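Local coordinates for SH2 domain-containing protein 3C (Homo sapiens, PDB 3T6G) that acts as an adapter in cell adhesion and migration signalling, its Cdc25-homology domain being closed, incapable of canonical nucleotide exchange, and required in that form to bind BCAR1, at residues P27-P32 and W287-A292; H104-M109 and E280-L285. The protein carries 2 engineered substitutions. One frame throughout, in Å; residues are numbered along the deposited sequence.

Contact 1. Residues P27-P32 and W287-A292; sequences PRDNRP and WGSQGA
Asp29 brings its OD2 to 3.6 Å from Ser289 OG, beside the amide of Gln290, whose plane lies within 5° of the carboxylate plane. An acid suits this solvent-exposed edge of the contact, where polar groups lie alongside one another without forming a close bond. Asn30 makes the polar link. Asn30 O accepts from Ser289 N at 3.2 Å, the donor tilted 31° out of the carbonyl plane, and also receives a weak bond from Ser289 OG. The Asn30 side chain folds back between its own N and carbonyl carbon (chi1 66°), which brings Asn30 OD1 to a second, weak bond with the same Ser289 N, at 3.4 Å. OD1 is more strongly held by NH1 of Arg284. An alanine in place of Asn30 would probably leave the Arg284 guanidinium without this acceptor and Ser289 N with only the backbone oxygen. Pro32 CB lies 3.4 Å from Trp287 C, a compact apolar ring laid against the Trp287-Gly288 peptide. The two backbones come nearest here by their CA atoms, 3.8 Å apart at Pro32 and Gly288; a CB on Gly288 would clash with Pro32 N. Positive phi also favours glycine at Gly288. The arrangement is that of a glycine breaking helical geometry where a helix gives way to a loop, here packed against the loop that precedes helix 35-46.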
# COMPACT_ATOMS: atom_id res chain seq x y z
N PRO A 27 -4.03 23.62 17.90
CA PRO A 27 -4.29 25.06 17.73
C PRO A 27 -3.54 25.64 16.53
O PRO A 27 -2.67 24.96 15.98
CB PRO A 27 -3.79 25.66 19.05
CG PRO A 27 -2.71 24.75 19.49
CD PRO A 27 -3.11 23.36 19.02
N ARG A 28 -3.87 26.87 16.15
CA ARG A 28 -3.40 27.44 14.88
C ARG A 28 -1.92 27.20 14.57
O ARG A 28 -1.59 26.53 13.60
CB ARG A 28 -3.75 28.92 14.77
CG ARG A 28 -3.32 29.56 13.45
CD ARG A 28 -4.25 30.70 13.05
NE ARG A 28 -5.53 30.21 12.54
CZ ARG A 28 -6.56 30.98 12.21
NH1 ARG A 28 -6.48 32.30 12.32
NH2 ARG A 28 -7.67 30.42 11.75
N ASP A 29 -1.03 27.76 15.38
CA ASP A 29 0.40 27.65 15.08
C ASP A 29 1.15 26.76 16.05
O ASP A 29 1.93 27.25 16.85
CB ASP A 29 1.05 29.03 15.07
CG ASP A 29 0.95 29.70 13.72
OD1 ASP A 29 0.16 30.66 13.59
OD2 ASP A 29 1.66 29.27 12.78
N ASN A 30 0.94 25.45 15.98
CA ASN A 30 1.54 24.56 16.97
C ASN A 30 3.01 24.20 16.72
O ASN A 30 3.47 24.20 15.58
CB ASN A 30 0.71 23.28 17.15
CG ASN A 30 0.70 22.42 15.92
OD1 ASN A 30 0.40 22.90 14.83
ND2 ASN A 30 1.04 21.15 16.07
N ARG A 31 3.72 23.91 17.81
CA ARG A 31 5.11 23.46 17.76
C ARG A 31 5.14 21.95 17.57
O ARG A 31 4.16 21.27 17.89
CB ARG A 31 5.85 23.85 19.05
CG ARG A 31 6.43 25.25 19.03
CD ARG A 31 6.90 25.62 17.62
NE ARG A 31 8.30 26.07 17.57
CZ ARG A 31 8.95 26.38 16.45
NH1 ARG A 31 8.34 26.28 15.27
NH2 ARG A 31 10.21 26.77 16.50
N PRO A 32 6.26 21.41 17.06
CA PRO A 32 6.25 19.95 16.91
C PRO A 32 6.49 19.26 18.25
O PRO A 32 7.28 19.76 19.05
CB PRO A 32 7.39 19.67 15.90
CG PRO A 32 8.29 20.87 15.96
CD PRO A 32 7.51 22.03 16.60
N TRP A 287 5.34 17.12 13.20
CA TRP A 287 6.23 18.08 12.58
C TRP A 287 5.89 19.54 12.86
O TRP A 287 6.66 20.43 12.51
CB TRP A 287 6.37 17.79 11.08
CG TRP A 287 7.01 16.43 10.84
CD1 TRP A 287 8.34 16.12 10.90
CD2 TRP A 287 6.33 15.20 10.52
NE1 TRP A 287 8.53 14.78 10.64
CE2 TRP A 287 7.31 14.19 10.41
CE3 TRP A 287 4.99 14.85 10.32
CZ2 TRP A 287 6.99 12.87 10.10
CZ3 TRP A 287 4.67 13.53 10.02
CH2 TRP A 287 5.67 12.56 9.90
N GLY A 288 4.76 19.77 13.53
CA GLY A 288 4.31 21.13 13.82
C GLY A 288 3.81 21.81 12.55
O GLY A 288 4.09 21.35 11.44
N SER A 289 3.04 22.89 12.69
CA SER A 289 2.68 23.69 11.52
C SER A 289 3.99 24.18 10.92
O SER A 289 5.00 24.29 11.63
CB SER A 289 1.76 24.85 11.87
OG SER A 289 2.38 25.77 12.75
N GLN A 290 3.99 24.46 9.63
CA GLN A 290 5.25 24.75 8.95
C GLN A 290 5.93 23.42 8.65
O GLN A 290 5.90 22.94 7.51
CB GLN A 290 6.16 25.64 9.81
CG GLN A 290 5.50 26.92 10.37
CD GLN A 290 5.15 27.96 9.29
OE1 GLN A 290 5.63 27.89 8.16
NE2 GLN A 290 4.32 28.92 9.66
N GLY A 291 6.52 22.81 9.68
CA GLY A 291 7.17 21.52 9.53
C GLY A 291 6.34 20.46 8.81
O GLY A 291 6.88 19.67 8.03
N ALA A 292 5.04 20.41 9.07
CA ALA A 292 4.21 19.37 8.46
C ALA A 292 4.10 19.53 6.93
O ALA A 292 3.66 18.62 6.22
CB ALA A 292 2.83 19.33 9.11

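Contact 2. Residues H104-M109 and E280-L285; sequences HTMSIM and EFQMRL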
# COMPACT_ATOMS: atom_id res chain seq x y z
N HIS A 104 3.56 5.11 6.92
CA HIS A 104 4.77 5.38 7.69
C HIS A 104 4.56 6.37 8.83
O HIS A 104 5.17 6.23 9.89
CB HIS A 104 5.97 5.78 6.84
CG HIS A 104 7.27 5.67 7.59
ND1 HIS A 104 7.63 4.53 8.29
CD2 HIS A 104 8.27 6.57 7.80
CE1 HIS A 104 8.79 4.72 8.87
NE2 HIS A 104 9.21 5.95 8.59
N THR A 105 3.72 7.37 8.61
CA THR A 105 3.48 8.37 9.63
C THR A 105 2.79 7.80 10.88
O THR A 105 3.10 8.18 12.01
CB THR A 105 2.76 9.55 9.04
OG1 THR A 105 3.69 10.25 8.23
CG2 THR A 105 2.24 10.50 10.13
N MET A 106 1.88 6.86 10.67
CA MET A 106 1.27 6.11 11.74
C MET A 106 2.33 5.36 12.56
O MET A 106 2.39 5.51 13.78
CB MET A 106 0.27 5.12 11.11
CG MET A 106 -0.38 4.12 12.05
SD MET A 106 -1.63 4.85 13.11
CE MET A 106 -2.47 6.04 12.04
N SER A 107 3.17 4.57 11.89
CA SER A 107 4.26 3.82 12.56
C SER A 107 5.12 4.73 13.43
O SER A 107 5.44 4.40 14.58
CB SER A 107 5.15 3.13 11.53
OG SER A 107 4.41 2.13 10.85
N ILE A 108 5.43 5.91 12.91
CA ILE A 108 6.12 6.90 13.71
C ILE A 108 5.31 7.26 14.99
O ILE A 108 5.85 7.29 16.10
CB ILE A 108 6.38 8.16 12.88
CG1 ILE A 108 7.25 7.81 11.67
CG2 ILE A 108 7.04 9.22 13.73
CD1 ILE A 108 7.85 9.03 10.97
N MET A 109 4.02 7.54 14.81
CA MET A 109 3.14 7.95 15.91
C MET A 109 3.21 6.91 17.01
O MET A 109 3.53 7.23 18.15
CB MET A 109 1.69 8.06 15.40
CG MET A 109 0.63 8.30 16.49
SD MET A 109 0.78 10.01 17.01
CE MET A 109 -0.84 10.29 17.72
N GLU A 280 -3.46 13.88 9.00
CA GLU A 280 -3.33 15.32 9.19
C GLU A 280 -3.03 15.68 10.64
O GLU A 280 -2.15 16.49 10.93
CB GLU A 280 -4.60 16.04 8.73
CG GLU A 280 -5.15 15.56 7.39
CD GLU A 280 -5.88 16.66 6.61
OE1 GLU A 280 -6.73 16.34 5.76
OE2 GLU A 280 -5.59 17.85 6.85
N PHE A 281 -3.76 15.08 11.57
CA PHE A 281 -3.49 15.33 12.99
C PHE A 281 -2.04 14.90 13.30
O PHE A 281 -1.27 15.64 13.93
CB PHE A 281 -4.48 14.58 13.89
CG PHE A 281 -4.03 14.48 15.33
CD1 PHE A 281 -4.23 15.54 16.21
CD2 PHE A 281 -3.40 13.33 15.80
CE1 PHE A 281 -3.81 15.45 17.55
CE2 PHE A 281 -2.97 13.23 17.13
CZ PHE A 281 -3.17 14.29 18.01
N GLN A 282 -1.67 13.72 12.82
CA GLN A 282 -0.31 13.23 13.06
C GLN A 282 0.77 14.11 12.46
O GLN A 282 1.71 14.49 13.16
CB GLN A 282 -0.20 11.78 12.63
CG GLN A 282 -1.16 10.92 13.44
CD GLN A 282 -1.18 9.48 13.02
OE1 GLN A 282 -0.52 9.10 12.06
NE2 GLN A 282 -1.97 8.67 13.71
N MET A 283 0.64 14.47 11.19
CA MET A 283 1.64 15.32 10.58
C MET A 283 1.87 16.58 11.40
O MET A 283 3.00 16.93 11.71
CB MET A 283 1.26 15.64 9.13
CG MET A 283 1.19 14.40 8.27
SD MET A 283 0.55 14.69 6.63
CE MET A 283 1.95 15.58 5.89
N ARG A 284 0.79 17.25 11.79
CA ARG A 284 0.87 18.46 12.62
C ARG A 284 1.47 18.20 14.00
O ARG A 284 2.32 18.96 14.48
CB ARG A 284 -0.52 19.07 12.77
CG ARG A 284 -0.94 19.91 11.58
CD ARG A 284 -0.25 21.24 11.67
NE ARG A 284 -1.06 22.27 11.04
CZ ARG A 284 -1.73 23.21 11.69
NH1 ARG A 284 -1.67 23.28 13.01
NH2 ARG A 284 -2.44 24.10 11.00
N LEU A 285 1.02 17.13 14.64
CA LEU A 285 1.59 16.71 15.92
C LEU A 285 3.09 16.53 15.79
O LEU A 285 3.86 17.12 16.52
CB LEU A 285 0.97 15.39 16.36
CG LEU A 285 1.64 14.70 17.54
CD1 LEU A 285 1.49 15.57 18.76
CD2 LEU A 285 1.01 13.34 17.76
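Gln282 reaches out from helix 279-287 as an extended chain and fills the space between Thr105, Met106 and Met109 of helix 93-115. Gln282 CB lies 3.7 Å from Thr105 CG2, the two side chains sliding past each other in opposite directions. The next atom, CG, takes a looser contact with Met109 SD. Beyond it the chain runs straight (chi2 176°), carrying Gln282 CD to 3.8 Å from Met106 CE, and there the amide divides. Gln282 OE1 turns to the backbone of the other helix, 3.5 Å from Met106 CA. Gln282 NE2 meets Met106 CE at 3.2 Å, with Met109 CG farther off, and is hydrogen-bonded to Val276 O, which satisfies this buried N-H group. A glutamine thus suits the place: its aliphatic stem packs like a hydrocarbon while its NE2 meets a main-chain oxygen. Met106 and Met109 are flexible enough to mould around it, both bent at chi2. That bend in Met109 brings Met109 SD to 3.4 Å from Leu285 CD2, while Met109 CE lies in the plane of the Phe281 ring, at its edge, 3.7 Å from Phe281 CE2. Thr105 shows the matching division of labour, with CG2 facing Gln282 and OG1 hydrogen-bonded to Tyr300 and Glu101. The short helical segments pass 9.9 Å apart at 58°, a distance bridged mainly by side chains. Helix 35-46 flanks the methionine end, its Val41 touching both Met109 and Phe281, and helix 296-314 supplies Tyr300 beside Thr105, so the pair sits buried in the all-helical core of the Cdc25-homology domain.

Helix 279-287 is common to both contacts: contact 2 uses its body, and contact 1 uses its last residue and the loop that follows. The two centres lie about 12 Å apart, contact 2 about 9 Å from the centre of the chain and contact 1 about 21 Å, toward the surface. Arg284 joins them through a probable hydrogen bond, Arg284 NH1 to Asn30 OD1, 2.8 Å. Trp287 packs back on the inner pair, Trp287 CH2 lying 3.5 Å from Thr105 OG1, and Met283 CE packs 3.5 Å from Ala292 O. The segment pair 104-109 and 280-285 falls, in sequence, between 27-32 and 287-292, so the outer contact encloses the inner one.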